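Local coordinates for succinate-semialdehyde dehydrogenase (Streptococcus pyogenes MGAS1882, PDB 4OGD), which probably oxidises succinic semialdehyde to succinate as a member of the aldehyde dehydrogenase family, and binds NADP+ as its cofactor, at residues V250-R255 against E299-P304; Y136-V141 against Q165-L170; E68-D73 against Q82-L87. All coordinates share one frame; numbering follows the deposited sequence.

Interaction 1 (V250-R255 against E299-P304); sequences VLYFSR and ETTLAP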
ATOM      1  N   VAL A 250     -35.534   3.818  -0.577  1.00 14.87           N
ATOM      2  CA  VAL A 250     -34.111   4.153  -0.534  1.00 11.19           C
ATOM      3  C   VAL A 250     -33.618   4.923  -1.755  1.00 12.34           C
ATOM      4  O   VAL A 250     -32.488   5.418  -1.761  1.00 11.12           O
ATOM      5  CB  VAL A 250     -33.215   2.904  -0.332  1.00 15.83           C
ATOM      6  CG1 VAL A 250     -33.748   2.035   0.799  1.00 17.66           C
ATOM      7  CG2 VAL A 250     -33.086   2.104  -1.624  1.00 12.68           C
ATOM      8  N   LEU A 251     -34.457   5.051  -2.781  1.00 11.14           N
ATOM      9  CA  LEU A 251     -33.979   5.592  -4.057  1.00 12.77           C
ATOM     10  C   LEU A 251     -33.504   7.047  -4.006  1.00 10.93           C
ATOM     11  O   LEU A 251     -32.473   7.373  -4.596  1.00 11.57           O
ATOM     12  CB  LEU A 251     -35.009   5.403  -5.179  1.00 10.45           C
ATOM     13  CG  LEU A 251     -35.205   3.996  -5.746  1.00 13.17           C
ATOM     14  CD1 LEU A 251     -36.279   4.034  -6.819  1.00 14.36           C
ATOM     15  CD2 LEU A 251     -33.917   3.406  -6.325  1.00 10.54           C
ATOM     16  N   TYR A 252     -34.248   7.917  -3.317  1.00 10.71           N
ATOM     17  CA  TYR A 252     -33.881   9.330  -3.266  1.00 10.92           C
ATOM     18  C   TYR A 252     -32.494   9.486  -2.646  1.00 12.77           C
ATOM     19  O   TYR A 252     -31.610  10.116  -3.225  1.00 10.91           O
ATOM     20  CB  TYR A 252     -34.911  10.147  -2.475  1.00 13.71           C
ATOM     21  CG  TYR A 252     -34.773  11.634  -2.706  1.00 12.01           C
ATOM     22  CD1 TYR A 252     -35.568  12.285  -3.637  1.00 12.91           C
ATOM     23  CD2 TYR A 252     -33.828  12.381  -2.011  1.00  9.67           C
ATOM     24  CE1 TYR A 252     -35.439  13.647  -3.863  1.00 13.75           C
ATOM     25  CE2 TYR A 252     -33.683  13.737  -2.235  1.00 13.08           C
ATOM     26  CZ  TYR A 252     -34.494  14.365  -3.158  1.00 12.42           C
ATOM     27  OH  TYR A 252     -34.352  15.716  -3.375  1.00 12.35           O
ATOM     28  N   PHE A 253     -32.307   8.891  -1.476  1.00 10.60           N
ATOM     29  CA  PHE A 253     -30.998   8.908  -0.833  1.00 11.32           C
ATOM     30  C   PHE A 253     -29.923   8.334  -1.750  1.00 11.98           C
ATOM     31  O   PHE A 253     -28.835   8.906  -1.882  1.00 10.30           O
ATOM     32  CB  PHE A 253     -31.016   8.108   0.469  1.00  9.84           C
ATOM     33  CG  PHE A 253     -29.645   7.778   0.987  1.00 10.96           C
ATOM     34  CD1 PHE A 253     -28.917   8.716   1.704  1.00 11.03           C
ATOM     35  CD2 PHE A 253     -29.069   6.540   0.733  1.00 10.70           C
ATOM     36  CE1 PHE A 253     -27.642   8.423   2.166  1.00 12.56           C
ATOM     37  CE2 PHE A 253     -27.795   6.243   1.186  1.00 11.84           C
ATOM     38  CZ  PHE A 253     -27.083   7.179   1.902  1.00 12.45           C
ATOM     39  N   SER A 254     -30.228   7.209  -2.382  1.00 10.24           N
ATOM     40  CA  SER A 254     -29.193   6.473  -3.109  1.00  8.09           C
ATOM     41  C   SER A 254     -28.525   7.251  -4.224  1.00  9.41           C
ATOM     42  O   SER A 254     -27.337   7.048  -4.473  1.00  9.45           O
ATOM     43  CB  SER A 254     -29.729   5.140  -3.633  1.00  9.79           C
ATOM     44  OG  SER A 254     -30.021   4.285  -2.539  1.00 13.63           O
ATOM     45  N   ARG A 255     -29.265   8.132  -4.892  1.00  8.95           N
ATOM     46  CA  ARG A 255     -28.677   8.908  -5.986  1.00  9.67           C
ATOM     47  C   ARG A 255     -28.597  10.414  -5.733  1.00  7.58           C
ATOM     48  O   ARG A 255     -27.742  11.091  -6.306  1.00  9.93           O
ATOM     49  CB  ARG A 255     -29.387   8.633  -7.322  1.00  8.41           C
ATOM     50  CG  ARG A 255     -28.652   9.211  -8.545  1.00  9.35           C
ATOM     51  CD  ARG A 255     -27.176   8.800  -8.558  1.00  9.49           C
ATOM     52  NE  ARG A 255     -26.502   9.230  -9.780  1.00  8.61           N
ATOM     53  CZ  ARG A 255     -25.358   9.905  -9.816  1.00  9.06           C
ATOM     54  NH1 ARG A 255     -24.735  10.230  -8.688  1.00  8.37           N
ATOM     55  NH2 ARG A 255     -24.829  10.255 -10.985  1.00 10.72           N
ATOM     56  N   GLU A 299     -36.579  22.694   4.627  1.00 13.76           N
ATOM     57  CA  GLU A 299     -37.485  22.203   3.591  1.00 15.67           C
ATOM     58  C   GLU A 299     -36.737  21.764   2.327  1.00 15.03           C
ATOM     59  O   GLU A 299     -37.286  21.049   1.490  1.00 16.50           O
ATOM     60  CB  GLU A 299     -38.508  23.278   3.213  1.00 19.48           C
ATOM     61  CG  GLU A 299     -39.522  23.624   4.290  1.00 24.00           C
ATOM     62  CD  GLU A 299     -40.491  24.727   3.853  1.00 30.88           C
ATOM     63  OE1 GLU A 299     -40.454  25.144   2.671  1.00 28.04           O
ATOM     64  OE2 GLU A 299     -41.293  25.180   4.698  1.00 36.58           O
ATOM     65  N   THR A 300     -35.487  22.197   2.190  1.00 14.15           N
ATOM     66  CA  THR A 300     -34.721  21.941   0.973  1.00 11.18           C
ATOM     67  C   THR A 300     -34.184  20.516   0.944  1.00 11.20           C
ATOM     68  O   THR A 300     -33.567  20.055   1.906  1.00 13.40           O
ATOM     69  CB  THR A 300     -33.569  22.934   0.831  1.00 14.58           C
ATOM     70  OG1 THR A 300     -34.094  24.271   0.817  1.00 14.03           O
ATOM     71  CG2 THR A 300     -32.796  22.679  -0.455  1.00 12.74           C
ATOM     72  N   THR A 301     -34.426  19.820  -0.160  1.00  9.78           N
ATOM     73  CA  THR A 301     -34.016  18.421  -0.269  1.00 10.45           C
ATOM     74  C   THR A 301     -33.091  18.191  -1.461  1.00 10.41           C
ATOM     75  O   THR A 301     -32.746  17.051  -1.781  1.00 13.79           O
ATOM     76  CB  THR A 301     -35.229  17.464  -0.307  1.00 12.94           C
ATOM     77  OG1 THR A 301     -36.071  17.782  -1.424  1.00 13.28           O
ATOM     78  CG2 THR A 301     -36.035  17.579   0.975  1.00 13.40           C
ATOM     79  N   LEU A 302     -32.684  19.276  -2.114  1.00 10.07           N
ATOM     80  CA  LEU A 302     -31.635  19.188  -3.131  1.00 10.18           C
ATOM     81  C   LEU A 302     -30.750  20.432  -3.090  1.00 10.87           C
ATOM     82  O   LEU A 302     -31.226  21.552  -3.299  1.00 11.35           O
ATOM     83  CB  LEU A 302     -32.216  18.989  -4.537  1.00 11.21           C
ATOM     84  CG  LEU A 302     -31.143  18.755  -5.606  1.00 13.35           C
ATOM     85  CD1 LEU A 302     -30.464  17.402  -5.409  1.00 14.36           C
ATOM     86  CD2 LEU A 302     -31.730  18.856  -6.998  1.00 15.06           C
ATOM     87  N   ALA A 303     -29.464  20.226  -2.817  1.00  9.49           N
ATOM     88  CA  ALA A 303     -28.490  21.307  -2.708  1.00  9.71           C
ATOM     89  C   ALA A 303     -27.968  21.725  -4.081  1.00 10.90           C
ATOM     90  O   ALA A 303     -28.069  20.963  -5.045  1.00 11.04           O
ATOM     91  CB  ALA A 303     -27.321  20.861  -1.809  1.00  9.61           C
ATOM     92  N   PRO A 304     -27.426  22.951  -4.182  1.00 10.50           N
ATOM     93  CA  PRO A 304     -26.690  23.303  -5.399  1.00 10.33           C
ATOM     94  C   PRO A 304     -25.394  22.505  -5.423  1.00 11.27           C
ATOM     95  O   PRO A 304     -24.937  22.076  -4.357  1.00 10.56           O
ATOM     96  CB  PRO A 304     -26.374  24.784  -5.195  1.00 11.46           C
ATOM     97  CG  PRO A 304     -26.291  24.939  -3.695  1.00 10.31           C
ATOM     98  CD  PRO A 304     -27.333  24.002  -3.147  1.00 10.02           C
TER

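Interaction 2 (Y136-V141 against Q165-L170); sequences YQIMRV and QSFEEL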
ATOM      1  N   TYR A 136     -15.577  14.584   7.277  1.00  6.29           N
ATOM      2  CA  TYR A 136     -15.517  13.127   7.326  1.00  6.51           C
ATOM      3  C   TYR A 136     -14.272  12.574   6.652  1.00  7.27           C
ATOM      4  O   TYR A 136     -13.634  11.672   7.196  1.00  8.90           O
ATOM      5  CB  TYR A 136     -16.807  12.547   6.734  1.00  7.87           C
ATOM      6  CG  TYR A 136     -16.782  11.095   6.305  1.00  7.91           C
ATOM      7  CD1 TYR A 136     -16.866  10.058   7.237  1.00  7.48           C
ATOM      8  CD2 TYR A 136     -16.740  10.764   4.963  1.00  9.00           C
ATOM      9  CE1 TYR A 136     -16.880   8.721   6.828  1.00  8.79           C
ATOM     10  CE2 TYR A 136     -16.747   9.445   4.551  1.00 11.09           C
ATOM     11  CZ  TYR A 136     -16.820   8.430   5.482  1.00  9.33           C
ATOM     12  OH  TYR A 136     -16.824   7.116   5.056  1.00  9.68           O
ATOM     13  N   GLN A 137     -13.892  13.127   5.499  1.00  7.50           N
ATOM     14  CA  GLN A 137     -12.705  12.609   4.818  1.00  7.18           C
ATOM     15  C   GLN A 137     -11.418  12.936   5.586  1.00  5.81           C
ATOM     16  O   GLN A 137     -10.441  12.188   5.500  1.00  8.29           O
ATOM     17  CB  GLN A 137     -12.587  13.086   3.363  1.00  7.83           C
ATOM     18  CG  GLN A 137     -13.791  12.835   2.467  1.00  9.04           C
ATOM     19  CD  GLN A 137     -14.202  11.389   2.334  1.00 15.16           C
ATOM     20  OE1 GLN A 137     -13.448  10.467   2.656  1.00 17.24           O
ATOM     21  NE2 GLN A 137     -15.416  11.179   1.836  1.00 12.51           N
ATOM     22  N   ILE A 138     -11.400  14.038   6.335  1.00  6.05           N
ATOM     23  CA  ILE A 138     -10.252  14.292   7.211  1.00  6.54           C
ATOM     24  C   ILE A 138     -10.258  13.324   8.386  1.00  6.77           C
ATOM     25  O   ILE A 138      -9.243  12.696   8.696  1.00  6.38           O
ATOM     26  CB  ILE A 138     -10.233  15.725   7.785  1.00  6.51           C
ATOM     27  CG1 ILE A 138     -10.238  16.772   6.672  1.00  7.26           C
ATOM     28  CG2 ILE A 138      -8.992  15.916   8.651  1.00  7.20           C
ATOM     29  CD1 ILE A 138     -10.419  18.203   7.208  1.00  8.57           C
ATOM     30  N   MET A 139     -11.405  13.196   9.040  1.00  7.23           N
ATOM     31  CA  MET A 139     -11.472  12.421  10.273  1.00  6.56           C
ATOM     32  C   MET A 139     -11.104  10.956  10.039  1.00  6.90           C
ATOM     33  O   MET A 139     -10.480  10.322  10.898  1.00  6.14           O
ATOM     34  CB  MET A 139     -12.859  12.541  10.928  1.00  7.49           C
ATOM     35  CG  MET A 139     -12.905  11.954  12.347  1.00  6.31           C
ATOM     36  SD  MET A 139     -11.838  12.853  13.487  1.00  8.33           S
ATOM     37  CE  MET A 139     -12.976  14.155  13.949  1.00  8.57           C
ATOM     38  N   ARG A 140     -11.456  10.432   8.866  1.00  7.10           N
ATOM     39  CA  ARG A 140     -11.156   9.036   8.536  1.00  6.71           C
ATOM     40  C   ARG A 140      -9.673   8.734   8.641  1.00  6.31           C
ATOM     41  O   ARG A 140      -9.292   7.614   8.975  1.00  8.76           O
ATOM     42  CB  ARG A 140     -11.655   8.665   7.130  1.00  7.04           C
ATOM     43  CG  ARG A 140     -13.163   8.463   7.048  1.00 10.99           C
ATOM     44  CD  ARG A 140     -13.611   7.539   5.909  1.00 13.51           C
ATOM     45  NE  ARG A 140     -12.828   7.661   4.688  1.00 13.50           N
ATOM     46  CZ  ARG A 140     -13.316   7.488   3.458  1.00 15.45           C
ATOM     47  NH1 ARG A 140     -14.599   7.204   3.267  1.00  9.82           N
ATOM     48  NH2 ARG A 140     -12.517   7.624   2.412  1.00 19.55           N
ATOM     49  N   VAL A 141      -8.839   9.725   8.344  1.00  6.34           N
ATOM     50  CA  VAL A 141      -7.396   9.515   8.403  1.00  8.15           C
ATOM     51  C   VAL A 141      -6.724  10.188   9.590  1.00  7.79           C
ATOM     52  O   VAL A 141      -5.733   9.667  10.100  1.00  7.36           O
ATOM     53  CB  VAL A 141      -6.685   9.908   7.084  1.00  6.12           C
ATOM     54  CG1 VAL A 141      -7.141   9.000   5.972  1.00  7.07           C
ATOM     55  CG2 VAL A 141      -6.954  11.354   6.722  1.00  5.85           C
ATOM     56  N   GLN A 165      -9.303  25.010   7.641  1.00  7.51           N
ATOM     57  CA  GLN A 165      -8.720  25.826   8.696  1.00  9.57           C
ATOM     58  C   GLN A 165      -9.356  25.524  10.054  1.00  9.00           C
ATOM     59  O   GLN A 165      -8.658  25.386  11.061  1.00  8.20           O
ATOM     60  CB  GLN A 165      -8.908  27.301   8.353  1.00 10.17           C
ATOM     61  CG  GLN A 165      -8.543  28.244   9.486  1.00 14.50           C
ATOM     62  CD  GLN A 165      -8.941  29.673   9.187  1.00 15.26           C
ATOM     63  OE1 GLN A 165     -10.131  30.013   9.160  1.00 14.63           O
ATOM     64  NE2 GLN A 165      -7.945  30.523   8.951  1.00 17.66           N
ATOM     65  N   SER A 166     -10.680  25.413  10.077  1.00  9.93           N
ATOM     66  CA  SER A 166     -11.393  25.158  11.322  1.00  9.81           C
ATOM     67  C   SER A 166     -11.102  23.771  11.883  1.00  8.87           C
ATOM     68  O   SER A 166     -11.230  23.554  13.084  1.00 10.44           O
ATOM     69  CB  SER A 166     -12.898  25.347  11.138  1.00 10.06           C
ATOM     70  OG  SER A 166     -13.429  24.440  10.181  1.00 10.85           O
ATOM     71  N   PHE A 167     -10.724  22.821  11.026  1.00  9.64           N
ATOM     72  CA  PHE A 167     -10.406  21.493  11.531  1.00  7.31           C
ATOM     73  C   PHE A 167      -9.127  21.539  12.366  1.00  7.01           C
ATOM     74  O   PHE A 167      -9.067  20.975  13.469  1.00  8.80           O
ATOM     75  CB  PHE A 167     -10.281  20.456  10.403  1.00  8.99           C
ATOM     76  CG  PHE A 167     -10.320  19.027  10.896  1.00  7.26           C
ATOM     77  CD1 PHE A 167      -9.193  18.436  11.465  1.00  9.81           C
ATOM     78  CD2 PHE A 167     -11.494  18.289  10.822  1.00  9.53           C
ATOM     79  CE1 PHE A 167      -9.239  17.131  11.936  1.00  9.93           C
ATOM     80  CE2 PHE A 167     -11.549  16.988  11.287  1.00  9.15           C
ATOM     81  CZ  PHE A 167     -10.419  16.404  11.837  1.00  7.78           C
ATOM     82  N   GLU A 168      -8.109  22.218  11.849  1.00  7.42           N
ATOM     83  CA  GLU A 168      -6.900  22.465  12.629  1.00  8.24           C
ATOM     84  C   GLU A 168      -7.233  23.182  13.937  1.00  9.03           C
ATOM     85  O   GLU A 168      -6.733  22.802  14.991  1.00  8.74           O
ATOM     86  CB  GLU A 168      -5.874  23.285  11.840  1.00  8.15           C
ATOM     87  CG  GLU A 168      -4.633  23.626  12.672  1.00  7.04           C
ATOM     88  CD  GLU A 168      -3.654  24.528  11.948  1.00 10.98           C
ATOM     89  OE1 GLU A 168      -3.534  24.425  10.714  1.00 11.57           O
ATOM     90  OE2 GLU A 168      -3.003  25.358  12.615  1.00 15.39           O
ATOM     91  N   GLU A 169      -8.089  24.198  13.868  1.00  8.73           N
ATOM     92  CA  GLU A 169      -8.466  24.961  15.064  1.00  9.44           C
ATOM     93  C   GLU A 169      -9.170  24.077  16.092  1.00 11.86           C
ATOM     94  O   GLU A 169      -8.944  24.212  17.303  1.00  9.42           O
ATOM     95  CB  GLU A 169      -9.348  26.156  14.675  1.00 11.49           C
ATOM     96  CG  GLU A 169      -8.566  27.258  13.979  1.00 12.60           C
ATOM     97  CD  GLU A 169      -9.443  28.270  13.261  1.00 15.14           C
ATOM     98  OE1 GLU A 169     -10.678  28.095  13.228  1.00 18.14           O
ATOM     99  OE2 GLU A 169      -8.879  29.253  12.737  1.00 18.32           O
ATOM    100  N   LEU A 170     -10.030  23.186  15.602  1.00  8.22           N
ATOM    101  CA  LEU A 170     -10.734  22.218  16.440  1.00  8.82           C
ATOM    102  C   LEU A 170      -9.768  21.339  17.234  1.00 10.78           C
ATOM    103  O   LEU A 170      -9.930  21.139  18.444  1.00 10.97           O
ATOM    104  CB  LEU A 170     -11.631  21.343  15.558  1.00  7.91           C
ATOM    105  CG  LEU A 170     -12.233  20.053  16.127  1.00  8.65           C
ATOM    106  CD1 LEU A 170     -13.215  20.352  17.256  1.00  9.19           C
ATOM    107  CD2 LEU A 170     -12.916  19.234  15.035  1.00  9.38           C
TER

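Interaction 3 (E68-D73 against Q82-L87); sequences EIMTKD and QGEVDL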
ATOM      1  N   GLU A  68     -22.584  24.325   9.546  1.00  9.29           N
ATOM      2  CA  GLU A  68     -22.759  25.507   8.702  1.00  9.93           C
ATOM      3  C   GLU A  68     -21.492  25.872   7.914  1.00  9.83           C
ATOM      4  O   GLU A  68     -21.575  26.349   6.777  1.00 10.44           O
ATOM      5  CB  GLU A  68     -23.252  26.712   9.522  1.00 11.73           C
ATOM      6  CG  GLU A  68     -23.444  27.956   8.656  1.00 11.86           C
ATOM      7  CD  GLU A  68     -24.167  29.088   9.358  1.00 16.99           C
ATOM      8  OE1 GLU A  68     -24.574  28.922  10.532  1.00 18.38           O
ATOM      9  OE2 GLU A  68     -24.325  30.152   8.720  1.00 17.31           O
ATOM     10  N   ILE A  69     -20.326  25.661   8.518  1.00  8.15           N
ATOM     11  CA  ILE A  69     -19.061  25.917   7.836  1.00  8.90           C
ATOM     12  C   ILE A  69     -18.991  25.083   6.558  1.00  9.64           C
ATOM     13  O   ILE A  69     -18.594  25.573   5.496  1.00 11.05           O
ATOM     14  CB  ILE A  69     -17.865  25.599   8.750  1.00  8.58           C
ATOM     15  CG1 ILE A  69     -17.681  26.730   9.764  1.00 10.36           C
ATOM     16  CG2 ILE A  69     -16.589  25.410   7.934  1.00  9.74           C
ATOM     17  CD1 ILE A  69     -16.648  26.435  10.830  1.00 11.95           C
ATOM     18  N   MET A  70     -19.419  23.831   6.651  1.00  9.04           N
ATOM     19  CA  MET A  70     -19.398  22.962   5.477  1.00  9.63           C
ATOM     20  C   MET A  70     -20.415  23.391   4.411  1.00  9.36           C
ATOM     21  O   MET A  70     -20.097  23.434   3.219  1.00  9.71           O
ATOM     22  CB  MET A  70     -19.607  21.509   5.882  1.00 11.54           C
ATOM     23  CG  MET A  70     -18.451  20.951   6.668  1.00 12.33           C
ATOM     24  SD  MET A  70     -18.623  19.174   6.904  1.00 13.02           S
ATOM     25  CE  MET A  70     -19.365  19.108   8.531  1.00 13.61           C
ATOM     26  N   THR A  71     -21.626  23.726   4.843  1.00  9.72           N
ATOM     27  CA  THR A  71     -22.651  24.220   3.920  1.00  8.83           C
ATOM     28  C   THR A  71     -22.202  25.495   3.200  1.00  9.34           C
ATOM     29  O   THR A  71     -22.347  25.623   1.977  1.00 10.06           O
ATOM     30  CB  THR A  71     -23.968  24.487   4.664  1.00  9.38           C
ATOM     31  OG1 THR A  71     -24.496  23.252   5.167  1.00  9.77           O
ATOM     32  CG2 THR A  71     -24.990  25.150   3.727  1.00  9.96           C
ATOM     33  N   LYS A  72     -21.651  26.443   3.954  1.00  9.16           N
ATOM     34  CA  LYS A  72     -21.186  27.688   3.352  1.00 10.43           C
ATOM     35  C   LYS A  72     -19.984  27.513   2.415  1.00 10.59           C
ATOM     36  O   LYS A  72     -19.826  28.281   1.469  1.00 11.73           O
ATOM     37  CB  LYS A  72     -20.932  28.760   4.427  1.00 11.01           C
ATOM     38  CG  LYS A  72     -22.202  29.179   5.198  1.00 12.11           C
ATOM     39  CD  LYS A  72     -23.207  29.900   4.296  1.00 15.53           C
ATOM     40  CE  LYS A  72     -24.578  30.075   4.963  1.00 15.12           C
ATOM     41  NZ  LYS A  72     -24.546  31.002   6.142  1.00 16.44           N
ATOM     42  N   ASP A  73     -19.158  26.494   2.657  1.00  7.62           N
ATOM     43  CA  ASP A  73     -18.008  26.213   1.785  1.00  9.13           C
ATOM     44  C   ASP A  73     -18.437  25.551   0.475  1.00  8.75           C
ATOM     45  O   ASP A  73     -18.092  26.011  -0.624  1.00 10.80           O
ATOM     46  CB  ASP A  73     -17.005  25.265   2.475  1.00  8.60           C
ATOM     47  CG  ASP A  73     -15.884  25.998   3.220  1.00 10.45           C
ATOM     48  OD1 ASP A  73     -15.804  27.248   3.197  1.00 11.03           O
ATOM     49  OD2 ASP A  73     -15.056  25.293   3.830  1.00 10.46           O
ATOM     50  N   GLN A  82     -24.864  18.272   9.321  1.00  8.96           N
ATOM     51  CA  GLN A  82     -25.025  17.868  10.713  1.00  9.74           C
ATOM     52  C   GLN A  82     -24.743  16.376  10.859  1.00 10.94           C
ATOM     53  O   GLN A  82     -24.059  15.953  11.790  1.00  9.63           O
ATOM     54  CB  GLN A  82     -26.437  18.163  11.205  1.00  9.27           C
ATOM     55  CG  GLN A  82     -26.727  19.627  11.438  1.00 12.06           C
ATOM     56  CD  GLN A  82     -28.168  19.841  11.820  1.00 12.75           C
ATOM     57  OE1 GLN A  82     -29.070  19.337  11.154  1.00 12.32           O
ATOM     58  NE2 GLN A  82     -28.397  20.564  12.912  1.00 17.65           N
ATOM     59  N   GLY A  83     -25.279  15.579   9.938  1.00  9.46           N
ATOM     60  CA  GLY A  83     -25.023  14.152   9.947  1.00  8.74           C
ATOM     61  C   GLY A  83     -23.546  13.854   9.768  1.00  9.99           C
ATOM     62  O   GLY A  83     -23.017  12.923  10.379  1.00  9.70           O
ATOM     63  N   GLU A  84     -22.873  14.637   8.927  1.00  8.18           N
ATOM     64  CA  GLU A  84     -21.439  14.428   8.728  1.00  7.93           C
ATOM     65  C   GLU A  84     -20.676  14.679  10.025  1.00  9.26           C
ATOM     66  O   GLU A  84     -19.764  13.925  10.377  1.00  8.84           O
ATOM     67  CB  GLU A  84     -20.884  15.308   7.607  1.00  7.10           C
ATOM     68  CG  GLU A  84     -19.396  15.068   7.340  1.00  7.68           C
ATOM     69  CD  GLU A  84     -18.896  15.732   6.074  1.00  9.36           C
ATOM     70  OE1 GLU A  84     -19.723  16.165   5.239  1.00  9.44           O
ATOM     71  OE2 GLU A  84     -17.660  15.819   5.913  1.00  6.71           O
ATOM     72  N   VAL A  85     -21.043  15.740  10.737  1.00  7.76           N
ATOM     73  CA  VAL A  85     -20.449  15.979  12.051  1.00  6.93           C
ATOM     74  C   VAL A  85     -20.686  14.791  12.969  1.00  7.30           C
ATOM     75  O   VAL A  85     -19.756  14.326  13.633  1.00  9.92           O
ATOM     76  CB  VAL A  85     -21.002  17.239  12.726  1.00  9.44           C
ATOM     77  CG1 VAL A  85     -20.469  17.333  14.155  1.00  9.65           C
ATOM     78  CG2 VAL A  85     -20.616  18.467  11.932  1.00 10.21           C
ATOM     79  N   ASP A  86     -21.925  14.299  13.002  1.00  9.85           N
ATOM     80  CA  ASP A  86     -22.278  13.167  13.858  1.00  8.69           C
ATOM     81  C   ASP A  86     -21.371  11.961  13.616  1.00 10.37           C
ATOM     82  O   ASP A  86     -20.911  11.315  14.565  1.00  9.15           O
ATOM     83  CB  ASP A  86     -23.739  12.745  13.652  1.00  9.43           C
ATOM     84  CG  ASP A  86     -24.737  13.771  14.162  1.00 13.08           C
ATOM     85  OD1 ASP A  86     -24.345  14.695  14.907  1.00 14.20           O
ATOM     86  OD2 ASP A  86     -25.935  13.645  13.806  1.00 18.61           O
ATOM     87  N   LEU A  87     -21.109  11.667  12.343  1.00  9.62           N
ATOM     88  CA  LEU A  87     -20.261  10.537  11.984  1.00  9.18           C
ATOM     89  C   LEU A  87     -18.806  10.788  12.387  1.00 10.42           C
ATOM     90  O   LEU A  87     -18.111   9.868  12.822  1.00 10.66           O
ATOM     91  CB  LEU A  87     -20.380  10.228  10.488  1.00  9.83           C
ATOM     92  CG  LEU A  87     -19.589   9.012  10.012  1.00 11.95           C
ATOM     93  CD1 LEU A  87     -19.869   7.804  10.902  1.00 11.96           C
ATOM     94  CD2 LEU A  87     -19.933   8.700   8.554  1.00 12.32           C
TER

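Interaction 1 (V250-R255 against E299-P304)
Thr301 is the first residue of 299-304 to touch 250-255, and it meets the outer end of Tyr252. The phenol OH donates a hydrogen bond of 2.6 Å to Thr301 O, while that oxygen sits at the edge of the ring, in its plane. At the acceptor the hydroxyl stands well above the carbonyl plane, 63° out of it, with a C=O...O angle of 117°, and so not on a lone pair. Tyr252 reaches this far because its CG is anti to the backbone N (chi1 -165°), which sends the ring off the helix and across the Thr301 side chain at about a right angle. Thr301 OG1 lies 3.3 Å from Tyr252 OH and is hydrogen-bonded with Lys291 N; the backbones of Thr301 and Lys291 are also bonded, so Thr301 is tied to Lys291 through both side chain and backbone. Leu302 follows with a lighter touch, its CB 4.1 Å from Tyr252 OH, while its side chain also packs on Pro344. The ring rests further on Val286, Thr289 and Ala290, at the end of helix 276-288 and just beyond. A tyrosine hydroxyl thus pins an irregular segment to the helix of a beta-alpha-beta crossover, the one joining parallel strands 235-238 and 268-272 in the seven-stranded sheet of the aldehyde dehydrogenase catalytic domain.

Interaction 2 (Y136-V141 against Q165-L170)
Ile138 lays its CG2 methyl over the face of the Phe167 ring, close to the centre: CG2 is 3.5 Å from the ring centroid and only 14° off the normal, a CH-pi contact. The two helices concerned, 136-148 and 161-173, belong to consecutive beta-alpha-beta units of the Rossmann-type domain, which run from strand 124-128 through 152-155 to 181-183, and the contact packs them against each other. Both branches of Ile138 are used. With CG2 anti to the backbone N, CG1 swings beside that N (chi1 -57°), and CD1 reaches the inner part of the ring, 3.8 Å from Phe167 CG. The two side chains slide past each other in opposite directions. Met139 crosses Phe167 at about a right angle; bends at chi2 (64°) and chi3 bring its CE to 4.0 Å from Phe167 CZ. Its SD lies at the ring edge, 5.5 Å from the centroid, as a Met-aromatic contact. Tyr135 adds an edge-to-face contact to Phe167, and helices 45-61 and 78-103 close round Met139 through Val55, Leu59, Cys88 and Ile91. Elsewhere on helix 136-148, Arg140 also pairs with Glu437, and its CG passes over one face of the Tyr136 ring. Its NH1 donates to Tyr136 OH at 2.9 Å, with the hydroxyl nearly in the guanidinium plane.

Interaction 3 (E68-D73 against Q82-L87)
Within 68-73 Met70 alone meets 82-87, touching Glu84 with its sulfur and Val85 with its methyl. The apolar part is the methyl: Met70 CE lies 3.7 Å from Val85 CG2, and Glu84 CB stands a little further off. A bend at chi3 (-96°) turns CE toward Val85 while leaving SD beside the acid. Val85 also packs on Arg63 and Tyr66 of the same helix as Met70. The sulfur contact is with the flat carboxylate, since Met70 SD rests over its face, 3.6 Å from Glu84 CD and just as far from each oxygen. Polar bonds hold that carboxylate from elsewhere: Glu84 OE1 makes a salt bridge with Lys76, and OE2 accepts from the backbone N of Tyr135 and of Tyr136. With these partners the buried group is probably kept charged. Within 68-73, Lys72 NZ makes a salt bridge of 2.7 Å to the anti side of Glu68 OE2, one turn back, and Lys72 also makes a cation-pi contact with Tyr7. Helices 63-74 and 78-103, separated by a short link, are joined here; Ile69 leans on helix 161-173, and Glu84 meets the start of helix 136-148, which follows strand 124-128.

From the N terminus the three contacts come in series, none nested in or crossing another. Interaction 3 closes first, around the short connection between helices 63-74 and 78-103. Interaction 2 follows, spanning 23 residues that include strand 152-155 and so joining two helices of the cofactor-binding domain. Interaction 1 closes last, over 43 residues holding strand 268-272 and helix 276-288, within the domain of the seven-stranded sheet. Interactions 2 and 3 touch: the Tyr136 ring packs on Leu87, and Ile69 reaches Ser166, so helices 63-74, 78-103, 136-148 and 161-173 form one connected cluster. Interaction 1 stands apart, its nearest atoms about 7 Å from interaction 3 and 11 Å from interaction 2.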